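Local coordinates for protein alanine racemase 1 (Caldanaerobacter subterraneus subsp. tengcongensis MB4, PDB 4Y2W) that belongs to the alanine racemase family, each chain of its two-chain assembly combining an N-terminal TIM barrel with a C-terminal domain rich in beta strands, at residues 37-42 and 72-77; 48-53 and 382-387. The protein carries 1 engineered substitution. All coordinates share one frame; numbering follows the deposited sequence.

Interaction 1 of 2, residues 37-42 and 72-77; sequences AVIKGD and LELREK. With ALA (alanine), chain F.
Ile39 and Leu74 carry the apolar part of this small, buried contact, reaching toward each other tip to tip until their CD1 atoms stand 4.0 Å apart. With chi1 at 57°, Ile39 folds CG1 over its own backbone, and the extended second torsion (172°) then carries CD1 out to the helix.

The polar part is a pair of like charges: Asp42 OD1 and Glu73 OE2 lie 4.2 Å apart, with no hydrogen bond between them. Each has a stronger partner outside the segments. OD1 of Asp42 accepts from Ala48 N, and OE2 of Glu73 forms a salt bridge with Arg368 of the second subunit; the arginine probably eases the repulsion between the two carboxylates.

On the ligand side, Lys40 of the alanine pocket brings NZ to 3.7 Å from O of the bound alanine. The same NZ makes a salt bridge with Asp317 of the second subunit.

Strand 34-38 is the first of the eight parallel TIM-barrel strands, and after Ile39 the chain passes from its C-terminal end into the weakly bonded helix 40-45. Helix 48-58, through Ala52, and strand 62-65 touch both Ile39 and Leu74, so the end of strand 34-38 meets helix 68-76 beside them.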
# COMPACT_ATOMS: atom_id res chain seq x y z
N ALA A 37 -8.27 -21.63 3.21
CA ALA A 37 -8.54 -20.21 2.94
C ALA A 37 -7.22 -19.46 2.69
O ALA A 37 -6.40 -19.32 3.60
CB ALA A 37 -9.30 -19.58 4.09
N VAL A 38 -7.02 -19.02 1.46
CA VAL A 38 -5.88 -18.16 1.14
C VAL A 38 -6.23 -16.77 1.66
O VAL A 38 -7.22 -16.17 1.23
CB VAL A 38 -5.60 -18.10 -0.37
CG1 VAL A 38 -4.46 -17.14 -0.68
CG2 VAL A 38 -5.28 -19.50 -0.90
N ILE A 39 -5.45 -16.28 2.61
CA ILE A 39 -5.67 -14.95 3.19
C ILE A 39 -4.36 -14.17 3.20
O ILE A 39 -4.09 -13.38 4.11
CB ILE A 39 -6.29 -15.04 4.61
CG1 ILE A 39 -5.41 -15.87 5.55
CG2 ILE A 39 -7.68 -15.64 4.53
CD1 ILE A 39 -5.86 -15.83 7.00
N LYS A 40 -3.55 -14.38 2.16
CA LYS A 40 -2.29 -13.66 2.00
C LYS A 40 -2.52 -12.19 1.69
O LYS A 40 -3.65 -11.77 1.42
CB LYS A 40 -1.42 -14.31 0.91
CG LYS A 40 -2.01 -14.31 -0.50
CD LYS A 40 -1.47 -15.50 -1.28
CE LYS A 40 -1.87 -15.47 -2.74
NZ LYS A 40 -0.93 -14.60 -3.52
N GLY A 41 -1.45 -11.41 1.75
CA GLY A 41 -1.54 -9.96 1.61
C GLY A 41 -2.52 -9.37 2.61
O GLY A 41 -3.33 -8.52 2.26
N ASP A 42 -2.43 -9.82 3.86
CA ASP A 42 -3.30 -9.35 4.94
C ASP A 42 -4.78 -9.58 4.60
O ASP A 42 -5.62 -8.68 4.69
CB ASP A 42 -3.01 -7.86 5.23
CG ASP A 42 -3.51 -7.43 6.59
OD1 ASP A 42 -3.46 -8.24 7.53
OD2 ASP A 42 -3.95 -6.27 6.73
N LEU A 72 3.39 -16.08 10.98
CA LEU A 72 3.65 -15.79 12.38
C LEU A 72 2.66 -14.80 12.99
O LEU A 72 2.28 -14.95 14.15
CB LEU A 72 5.08 -15.29 12.57
CG LEU A 72 6.16 -16.35 12.35
CD1 LEU A 72 7.53 -15.69 12.20
CD2 LEU A 72 6.17 -17.38 13.47
N GLU A 73 2.25 -13.80 12.22
CA GLU A 73 1.27 -12.82 12.69
C GLU A 73 -0.00 -13.52 13.17
O GLU A 73 -0.57 -13.15 14.20
CB GLU A 73 0.92 -11.82 11.58
CG GLU A 73 -0.13 -10.78 11.97
CD GLU A 73 -0.61 -9.94 10.80
OE1 GLU A 73 -0.42 -10.36 9.63
OE2 GLU A 73 -1.18 -8.86 11.04
N LEU A 74 -0.44 -14.53 12.42
CA LEU A 74 -1.63 -15.29 12.77
C LEU A 74 -1.46 -16.08 14.07
O LEU A 74 -2.38 -16.11 14.90
CB LEU A 74 -2.02 -16.22 11.62
CG LEU A 74 -2.47 -15.52 10.33
CD1 LEU A 74 -2.56 -16.51 9.18
CD2 LEU A 74 -3.80 -14.81 10.54
N ARG A 75 -0.30 -16.71 14.24
CA ARG A 75 0.01 -17.45 15.48
C ARG A 75 0.09 -16.53 16.70
O ARG A 75 -0.37 -16.89 17.79
CB ARG A 75 1.31 -18.24 15.33
CG ARG A 75 1.18 -19.51 14.49
CD ARG A 75 0.57 -20.66 15.29
NE ARG A 75 0.58 -21.92 14.53
CZ ARG A 75 -0.45 -22.44 13.87
NH1 ARG A 75 -1.64 -21.84 13.84
NH2 ARG A 75 -0.30 -23.59 13.22
N GLU A 76 0.66 -15.34 16.52
CA GLU A 76 0.75 -14.35 17.59
C GLU A 76 -0.65 -13.99 18.14
O GLU A 76 -0.79 -13.70 19.33
CB GLU A 76 1.47 -13.08 17.10
CG GLU A 76 2.31 -12.36 18.16
CD GLU A 76 1.48 -11.60 19.19
OE1 GLU A 76 1.66 -11.86 20.40
OE2 GLU A 76 0.64 -10.76 18.79
N LYS A 77 -1.66 -14.03 17.27
CA LYS A 77 -3.04 -13.72 17.67
C LYS A 77 -3.88 -14.95 18.05
O LYS A 77 -5.11 -14.88 18.07
CB LYS A 77 -3.73 -12.89 16.58
CG LYS A 77 -3.14 -11.50 16.41
CD LYS A 77 -3.51 -10.58 17.57
CE LYS A 77 -2.65 -9.32 17.60
NZ LYS A 77 -2.87 -8.45 16.41
N ALA F . -4.19 -14.47 -6.49
CA ALA F . -2.94 -15.29 -6.58
C ALA F . -1.84 -14.60 -7.39
O ALA F . -0.65 -14.88 -7.20
CB ALA F . -3.25 -16.66 -7.17
OXT ALA F . -2.09 -13.74 -8.25

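Interaction 2 of 2, residues 48-53 and 382-387; sequences ASYVAK and GEVNYL
Tyr50 faces Gly382 across the closest backbone approach, 9.0 Å between their CA atoms, where helix 48-53 and strand 382-384 run at 143° with their axes 10.2 Å apart. No hydrogen bond links the segments, and the Tyr50 side chain spans most of the gap. Its OH comes to 3.8 Å from Gly382 CA, and the same oxygen lies 4.1 Å from Glu383 N.

Farther down the ring, Tyr50 CE1 meets Val384 CG1 at 4.1 Å; the methyl approaches the ring obliquely, and the two side chains run past one another, antiparallel. A chi1 of -62° turns CG1 of Val384 to the tyrosine and leaves CG2 farther from the ring.

The contact joins a helix of the TIM barrel to the last strand of the C-terminal domain, where strand 379-384 pairs antiparallel with 372-376 and backbone hydrogen bonds tie Gly382 to Tyr374 and Val384 to Arg372. The Tyr374 ring stacks on that of Tyr50, and Val384 also packs on Tyr374. Beyond the strand, the Tyr386 ring makes a cation-pi interaction with Arg368 of the second subunit.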
# COMPACT_ATOMS: atom_id res chain seq x y z
N ALA A 48 -5.86 -9.77 8.26
CA ALA A 48 -5.75 -11.21 8.48
C ALA A 48 -6.25 -11.63 9.85
O ALA A 48 -6.98 -12.61 9.97
CB ALA A 48 -4.31 -11.67 8.29
N SER A 49 -5.87 -10.88 10.89
CA SER A 49 -6.27 -11.20 12.26
C SER A 49 -7.75 -11.53 12.36
O SER A 49 -8.12 -12.63 12.74
CB SER A 49 -5.94 -10.04 13.20
OG SER A 49 -4.54 -9.91 13.37
N TYR A 50 -8.59 -10.56 11.99
CA TYR A 50 -10.04 -10.73 12.13
C TYR A 50 -10.61 -11.76 11.15
O TYR A 50 -11.45 -12.58 11.53
CB TYR A 50 -10.76 -9.38 11.98
CG TYR A 50 -10.93 -8.63 13.29
CD1 TYR A 50 -9.94 -7.77 13.75
CD2 TYR A 50 -12.07 -8.80 14.07
CE1 TYR A 50 -10.09 -7.09 14.95
CE2 TYR A 50 -12.23 -8.12 15.26
CZ TYR A 50 -11.23 -7.27 15.70
OH TYR A 50 -11.39 -6.60 16.89
N VAL A 51 -10.14 -11.74 9.91
CA VAL A 51 -10.60 -12.68 8.89
C VAL A 51 -10.25 -14.12 9.28
O VAL A 51 -11.08 -15.02 9.15
CB VAL A 51 -10.01 -12.35 7.50
CG1 VAL A 51 -10.25 -13.48 6.51
CG2 VAL A 51 -10.60 -11.05 6.98
N ALA A 52 -9.03 -14.33 9.77
CA ALA A 52 -8.60 -15.65 10.22
C ALA A 52 -9.40 -16.09 11.45
O ALA A 52 -9.83 -17.24 11.54
CB ALA A 52 -7.12 -15.65 10.54
N LYS A 53 -9.60 -15.16 12.38
CA LYS A 53 -10.37 -15.43 13.59
C LYS A 53 -11.75 -15.97 13.23
O LYS A 53 -12.18 -16.99 13.77
CB LYS A 53 -10.50 -14.16 14.45
CG LYS A 53 -11.12 -14.37 15.83
CD LYS A 53 -11.94 -13.16 16.28
CE LYS A 53 -12.68 -13.40 17.60
NZ LYS A 53 -11.89 -12.96 18.78
N GLY A 382 -15.54 -4.25 16.23
CA GLY A 382 -14.11 -4.01 16.43
C GLY A 382 -13.51 -3.24 15.28
O GLY A 382 -14.14 -3.04 14.24
N GLU A 383 -12.26 -2.81 15.47
CA GLU A 383 -11.56 -1.99 14.49
C GLU A 383 -10.05 -2.13 14.64
O GLU A 383 -9.56 -2.45 15.73
CB GLU A 383 -11.95 -0.53 14.67
CG GLU A 383 -11.64 0.03 16.05
CD GLU A 383 -12.01 1.49 16.19
OE1 GLU A 383 -13.23 1.79 16.30
OE2 GLU A 383 -11.09 2.34 16.20
N VAL A 384 -9.33 -1.88 13.56
CA VAL A 384 -7.88 -1.74 13.63
C VAL A 384 -7.42 -0.48 12.90
O VAL A 384 -7.76 -0.26 11.74
CB VAL A 384 -7.11 -2.98 13.11
CG1 VAL A 384 -7.43 -4.20 13.96
CG2 VAL A 384 -7.41 -3.26 11.65
N ASN A 385 -6.70 0.35 13.64
CA ASN A 385 -5.95 1.45 13.08
C ASN A 385 -4.48 1.04 13.14
O ASN A 385 -3.94 0.83 14.23
CB ASN A 385 -6.20 2.72 13.91
CG ASN A 385 -5.60 3.97 13.28
OD1 ASN A 385 -5.74 4.20 12.07
ND2 ASN A 385 -4.94 4.78 14.10
N TYR A 386 -3.84 0.90 11.98
CA TYR A 386 -2.45 0.42 11.94
C TYR A 386 -1.44 1.45 12.46
O TYR A 386 -0.33 1.09 12.84
CB TYR A 386 -2.07 -0.04 10.53
CG TYR A 386 -2.72 -1.34 10.11
CD1 TYR A 386 -2.62 -2.48 10.91
CD2 TYR A 386 -3.43 -1.45 8.92
CE1 TYR A 386 -3.21 -3.68 10.54
CE2 TYR A 386 -4.03 -2.64 8.54
CZ TYR A 386 -3.91 -3.75 9.35
OH TYR A 386 -4.50 -4.95 8.98
N LEU A 387 -1.83 2.72 12.48
CA LEU A 387 -1.01 3.76 13.11
C LEU A 387 -1.16 3.67 14.64
O LEU A 387 -0.29 4.14 15.38
CB LEU A 387 -1.38 5.15 12.58
CG LEU A 387 -0.83 5.51 11.19
CD1 LEU A 387 -1.29 4.55 10.10
CD2 LEU A 387 -1.22 6.93 10.82

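How the interactions relate
Interactions 1 and 2 have centres about 11 Å apart, and their segments alternate along the chain: 37-42, 48-53, 72-77, 382-387. Helices 40-45 and 48-58 follow each other, so the two contacts are joined by a short piece of chain as well as by packing. Asp42 of interaction 1 reaches into interaction 2: OD2 approaches Tyr386 OH at 2.7 Å, a probable though weak hydrogen bond. Lys77 CG also packs on Ser49 OG, at 3.7 Å. Helix 48-58 thus lies between helix 68-76 of the barrel and the final strand of the C-terminal domain. Interaction 1 is internal to the barrel, interaction 2 joins it to the C-terminal domain, and both border the second subunit.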